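Local coordinates for protein endosialidase (PDB 4HIZ) that probably hydrolyses alpha-2,8 and alpha-2,9 linkages within sialic acid polymers as a phage endosialidase, at residues A[168-180]-A[272-284]. Residues are numbered along the deposited sequence; the frame is centred on the assembly and turned at random.
With FRU (beta-D-fructofuranose), chain G.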
loop_
_atom_site.group_PDB
_atom_site.type_symbol
_atom_site.label_atom_id
_atom_site.label_comp_id
_atom_site.label_asym_id
_atom_site.label_seq_id
_atom_site.Cartn_x
_atom_site.Cartn_y
_atom_site.Cartn_z
ATOM N N SER A 168 25.528 4.122 -23.123
ATOM C CA SER A 168 25.615 3.342 -24.349
ATOM C C SER A 168 26.289 1.985 -24.116
ATOM O O SER A 168 25.835 0.967 -24.634
ATOM C CB SER A 168 26.378 4.123 -25.414
ATOM O OG SER A 168 27.704 4.332 -24.989
ATOM N N ASN A 169 27.353 1.964 -23.322
ATOM C CA ASN A 169 28.150 0.760 -23.222
ATOM C C ASN A 169 28.605 0.411 -21.820
ATOM O O ASN A 169 29.447 -0.471 -21.647
ATOM C CB ASN A 169 29.380 0.893 -24.137
ATOM C CG ASN A 169 30.255 2.083 -23.764
ATOM O OD1 ASN A 169 30.183 2.604 -22.648
ATOM N ND2 ASN A 169 31.069 2.533 -24.708
ATOM N N MET A 170 28.061 1.127 -20.829
ATOM C CA MET A 170 28.352 0.874 -19.430
ATOM C C MET A 170 29.792 1.105 -19.023
ATOM O O MET A 170 30.156 0.755 -17.902
ATOM C CB MET A 170 27.925 -0.542 -19.030
ATOM C CG MET A 170 26.454 -0.626 -18.537
ATOM S SD MET A 170 26.249 0.337 -17.000
ATOM C CE MET A 170 27.011 -0.741 -15.795
ATOM N N ARG A 171 30.615 1.691 -19.898
ATOM C CA ARG A 171 31.987 1.950 -19.460
ATOM C C ARG A 171 32.050 3.010 -18.372
ATOM O O ARG A 171 31.232 3.934 -18.319
ATOM C CB ARG A 171 32.898 2.329 -20.650
ATOM C CG ARG A 171 33.105 1.135 -21.538
ATOM C CD ARG A 171 33.971 1.452 -22.739
ATOM N NE ARG A 171 34.018 0.304 -23.630
ATOM C CZ ARG A 171 34.517 0.379 -24.857
ATOM N NH1 ARG A 171 34.932 1.548 -25.303
ATOM N NH2 ARG A 171 34.550 -0.685 -25.650
ATOM N N LEU A 172 33.069 2.887 -17.536
ATOM C CA LEU A 172 33.232 3.807 -16.419
ATOM C C LEU A 172 33.879 5.112 -16.924
ATOM O O LEU A 172 35.051 5.101 -17.376
ATOM C CB LEU A 172 34.109 3.144 -15.352
ATOM C CG LEU A 172 34.377 3.986 -14.092
ATOM C CD1 LEU A 172 33.061 4.383 -13.403
ATOM C CD2 LEU A 172 35.264 3.210 -13.133
ATOM N N LYS A 173 33.139 6.222 -16.912
ATOM C CA LYS A 173 33.693 7.517 -17.313
ATOM C C LYS A 173 34.578 8.114 -16.225
ATOM O O LYS A 173 35.700 8.541 -16.515
ATOM C CB LYS A 173 32.592 8.500 -17.685
ATOM C CG LYS A 173 33.096 9.889 -18.082
ATOM C CD LYS A 173 31.927 10.761 -18.518
ATOM C CE LYS A 173 32.384 12.085 -19.115
ATOM N NZ LYS A 173 32.761 13.033 -18.049
ATOM N N LYS A 174 34.089 8.163 -14.987
ATOM C CA LYS A 174 34.920 8.602 -13.874
ATOM C C LYS A 174 34.284 8.072 -12.605
ATOM O O LYS A 174 33.164 7.569 -12.629
ATOM C CB LYS A 174 34.988 10.130 -13.803
ATOM C CG LYS A 174 33.620 10.773 -13.538
ATOM C CD LYS A 174 33.665 12.299 -13.730
ATOM C CE LYS A 174 34.321 13.005 -12.567
ATOM N NZ LYS A 174 34.805 14.389 -12.960
ATOM N N ALA A 175 34.993 8.178 -11.490
ATOM C CA ALA A 175 34.443 7.730 -10.217
ATOM C C ALA A 175 34.756 8.759 -9.156
ATOM O O ALA A 175 35.827 9.412 -9.194
ATOM C CB ALA A 175 35.027 6.360 -9.830
ATOM N N GLU A 176 33.832 8.901 -8.206
ATOM C CA GLU A 176 33.984 9.907 -7.154
ATOM C C GLU A 176 33.800 9.256 -5.823
ATOM O O GLU A 176 32.936 8.386 -5.677
ATOM C CB GLU A 176 32.959 11.039 -7.305
ATOM C CG GLU A 176 33.187 11.883 -8.575
ATOM C CD GLU A 176 31.956 12.714 -8.971
ATOM O OE1 GLU A 176 30.793 12.288 -8.733
ATOM O OE2 GLU A 176 32.175 13.811 -9.536
ATOM N N LEU A 177 34.584 9.687 -4.838
ATOM C CA LEU A 177 34.337 9.271 -3.464
ATOM C C LEU A 177 33.326 10.277 -2.902
ATOM O O LEU A 177 33.603 11.469 -2.895
ATOM C CB LEU A 177 35.671 9.256 -2.672
ATOM C CG LEU A 177 35.484 8.718 -1.233
ATOM C CD1 LEU A 177 35.181 7.204 -1.224
ATOM C CD2 LEU A 177 36.741 9.055 -0.393
ATOM N N TRP A 178 32.128 9.812 -2.488
ATOM C CA TRP A 178 31.129 10.688 -1.872
ATOM C C TRP A 178 31.093 10.385 -0.393
ATOM O O TRP A 178 31.148 9.204 0.005
ATOM C CB TRP A 178 29.722 10.413 -2.444
ATOM C CG TRP A 178 29.442 10.910 -3.853
ATOM C CD1 TRP A 178 30.328 11.083 -4.890
ATOM C CD2 TRP A 178 28.144 11.258 -4.366
ATOM N NE1 TRP A 178 29.650 11.540 -6.018
ATOM C CE2 TRP A 178 28.312 11.651 -5.721
ATOM C CE3 TRP A 178 26.868 11.298 -3.803
ATOM C CZ2 TRP A 178 27.239 12.062 -6.524
ATOM C CZ3 TRP A 178 25.798 11.718 -4.595
ATOM C CH2 TRP A 178 25.981 12.069 -5.944
ATOM N N SER A 179 30.993 11.416 0.446
ATOM C CA SER A 179 30.800 11.143 1.872
ATOM C C SER A 179 29.932 12.159 2.552
ATOM O O SER A 179 29.822 13.291 2.115
ATOM C CB SER A 179 32.134 11.005 2.637
ATOM O OG SER A 179 32.701 12.269 2.924
ATOM N N ARG A 180 29.276 11.698 3.622
ATOM C CA ARG A 180 28.447 12.558 4.496
ATOM C C ARG A 180 28.649 12.049 5.892
ATOM O O ARG A 180 28.976 10.887 6.091
ATOM C CB ARG A 180 26.933 12.375 4.177
ATOM C CG ARG A 180 26.369 13.415 3.219
ATOM C CD ARG A 180 24.897 13.109 2.942
ATOM N NE ARG A 180 24.259 14.209 2.215
ATOM C CZ ARG A 180 23.031 14.111 1.688
ATOM N NH1 ARG A 180 22.333 12.969 1.837
ATOM N NH2 ARG A 180 22.487 15.154 1.068
ATOM N N GLU A 272 30.459 15.544 0.433
ATOM C CA GLU A 272 31.844 15.791 -0.018
ATOM C C GLU A 272 32.050 14.890 -1.210
ATOM O O GLU A 272 31.806 13.699 -1.110
ATOM C CB GLU A 272 32.807 15.396 1.082
ATOM C CG GLU A 272 34.262 15.517 0.599
ATOM C CD GLU A 272 35.220 14.772 1.513
ATOM O OE1 GLU A 272 35.054 13.528 1.722
ATOM O OE2 GLU A 272 36.104 15.449 2.057
ATOM N N ILE A 273 32.470 15.450 -2.342
ATOM C CA ILE A 273 32.575 14.688 -3.598
ATOM C C ILE A 273 33.982 14.912 -4.157
ATOM O O ILE A 273 34.380 16.048 -4.446
ATOM C CB ILE A 273 31.521 15.169 -4.605
ATOM C CG1 ILE A 273 30.119 14.807 -4.066
ATOM C CG2 ILE A 273 31.746 14.574 -5.994
ATOM C CD1 ILE A 273 29.013 15.307 -4.973
ATOM N N THR A 274 34.741 13.829 -4.255
ATOM C CA THR A 274 36.147 13.908 -4.650
ATOM C C THR A 274 36.398 12.991 -5.831
ATOM O O THR A 274 36.166 11.790 -5.724
ATOM C CB THR A 274 37.051 13.454 -3.483
ATOM O OG1 THR A 274 36.761 14.235 -2.305
ATOM C CG2 THR A 274 38.529 13.616 -3.857
ATOM N N GLU A 275 36.940 13.529 -6.925
ATOM C CA GLU A 275 37.256 12.689 -8.075
ATOM C C GLU A 275 38.421 11.757 -7.732
ATOM O O GLU A 275 39.399 12.187 -7.070
ATOM C CB GLU A 275 37.612 13.549 -9.292
ATOM C CG GLU A 275 37.755 12.747 -10.563
ATOM C CD GLU A 275 37.871 13.632 -11.789
ATOM O OE1 GLU A 275 38.003 14.865 -11.631
ATOM O OE2 GLU A 275 37.824 13.100 -12.913
ATOM N N LEU A 276 38.315 10.489 -8.157
ATOM C CA LEU A 276 39.392 9.518 -7.925
ATOM C C LEU A 276 40.232 9.416 -9.200
ATOM O O LEU A 276 39.790 8.861 -10.202
ATOM C CB LEU A 276 38.798 8.144 -7.562
ATOM C CG LEU A 276 37.928 8.134 -6.281
ATOM C CD1 LEU A 276 37.350 6.734 -5.976
ATOM C CD2 LEU A 276 38.741 8.637 -5.058
ATOM N N PRO A 277 41.464 9.960 -9.175
ATOM C CA PRO A 277 42.209 9.975 -10.441
ATOM C C PRO A 277 42.448 8.605 -11.028
ATOM O O PRO A 277 42.821 7.682 -10.311
ATOM C CB PRO A 277 43.546 10.600 -10.042
ATOM C CG PRO A 277 43.235 11.476 -8.887
ATOM C CD PRO A 277 42.141 10.726 -8.111
ATOM N N ASP A 278 42.209 8.500 -12.336
ATOM C CA ASP A 278 42.455 7.285 -13.134
ATOM C C ASP A 278 41.540 6.105 -12.816
ATOM O O ASP A 278 41.792 4.993 -13.290
ATOM C CB ASP A 278 43.923 6.834 -13.063
ATOM C CG ASP A 278 44.868 7.772 -13.804
ATOM O OD1 ASP A 278 44.474 8.371 -14.836
ATOM O OD2 ASP A 278 46.023 7.897 -13.344
ATOM N N VAL A 279 40.478 6.325 -12.032
ATOM C CA VAL A 279 39.515 5.249 -11.809
ATOM C C VAL A 279 38.452 5.387 -12.891
ATOM O O VAL A 279 37.503 6.144 -12.748
ATOM C CB VAL A 279 38.937 5.317 -10.402
ATOM C CG1 VAL A 279 37.921 4.160 -10.199
ATOM C CG2 VAL A 279 40.098 5.232 -9.400
ATOM N N ALA A 280 38.674 4.698 -14.009
ATOM C CA ALA A 280 37.888 4.911 -15.230
ATOM C C ALA A 280 38.263 3.834 -16.229
ATOM O O ALA A 280 39.301 3.187 -16.086
ATOM C CB ALA A 280 38.189 6.288 -15.841
ATOM N N TYR A 281 37.406 3.624 -17.221
ATOM C CA TYR A 281 37.790 2.792 -18.359
ATOM C C TYR A 281 39.067 3.350 -18.992
ATOM O O TYR A 281 39.232 4.566 -19.089
ATOM C CB TYR A 281 36.689 2.820 -19.397
ATOM C CG TYR A 281 37.002 1.935 -20.578
ATOM C CD1 TYR A 281 36.730 0.579 -20.517
ATOM C CD2 TYR A 281 37.589 2.453 -21.736
ATOM C CE1 TYR A 281 36.999 -0.262 -21.601
ATOM C CE2 TYR A 281 37.869 1.624 -22.813
ATOM C CZ TYR A 281 37.570 0.273 -22.732
ATOM O OH TYR A 281 37.832 -0.561 -23.795
ATOM N N SER A 282 39.934 2.438 -19.431
ATOM C CA SER A 282 41.146 2.817 -20.172
ATOM C C SER A 282 41.557 1.607 -21.008
ATOM O O SER A 282 41.309 0.461 -20.625
ATOM C CB SER A 282 42.249 3.190 -19.186
ATOM O OG SER A 282 43.455 3.452 -19.934
ATOM N N THR A 283 42.182 1.836 -22.164
ATOM C CA THR A 283 42.758 0.715 -22.889
ATOM C C THR A 283 44.121 0.299 -22.321
ATOM O O THR A 283 44.687 -0.714 -22.735
ATOM C CB THR A 283 42.860 1.000 -24.395
ATOM O OG1 THR A 283 43.549 2.233 -24.582
ATOM C CG2 THR A 283 41.447 1.110 -24.990
ATOM N N ASN A 284 44.622 1.074 -21.354
ATOM C CA ASN A 284 45.808 0.711 -20.577
ATOM C C ASN A 284 45.409 -0.239 -19.470
ATOM O O ASN A 284 44.733 0.194 -18.530
ATOM C CB ASN A 284 46.383 1.972 -19.955
ATOM C CG ASN A 284 47.701 1.732 -19.220
ATOM O OD1 ASN A 284 47.995 0.622 -18.793
ATOM N ND2 ASN A 284 48.494 2.796 -19.051
HETATM C C1 FRU G . 29.372 17.199 -12.845
HETATM C C2 FRU G . 29.347 16.656 -11.487
HETATM C C3 FRU G . 29.523 15.267 -11.164
HETATM C C4 FRU G . 29.206 15.198 -9.722
HETATM C C5 FRU G . 28.183 16.287 -9.587
HETATM C C6 FRU G . 27.933 16.794 -8.175
HETATM O O1 FRU G . 28.051 16.907 -13.257
HETATM O O2 FRU G . 30.740 17.040 -11.121
HETATM O O3 FRU G . 30.749 14.621 -11.592
HETATM O O4 FRU G . 28.671 13.878 -9.386
HETATM O O5 FRU G . 28.631 17.366 -10.442
HETATM O O6 FRU G . 29.033 17.531 -7.743
HETATM O O HOH W 1 37.763 8.819 -11.982
HETATM O O HOH W 2 35.199 12.558 -0.835
#
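With CG of W178 beside its backbone N (chi1 -74°) and CG1 of I273 turned the same way (chi1 -67°), the two side chains run side by side, and I273 CG1 sits 3.8 Å from the centroid of the indole's five-membered ring, over its face. At the indole's edge, W178 NE1 gives E176 OE1 a nearly straight bond of 3.0 Å, in the ring plane but from above the carboxylate, which helps hold the ring's rotation. E176 is thus steadied while its two oxygens accept from the bound fructose, OE1 from FRU O4 at 2.7 Å and OE2 from FRU O3 at 2.6 Å; Y146 and D138 hold the same sugar. At the far end of the contact R171 CD stands 3.5 Å over the Y281 ring centre, and the guanidinium, 3° from parallel, is shifted off-centre toward OH. Between these two ends L276 N donates to A175 O, and water 1 bridges A175 N to the L276–V279 type II turn. On the opposite face from W178, water 2 links L177 O to E272 OE1, while E272 OE2 pairs with K211. Strand 272-275 is an outer strand, antiparallel to 172-181, of a four-stranded sheet characteristic of a beta-propeller blade, here carrying E176, W178 and I273 of a glycan pocket.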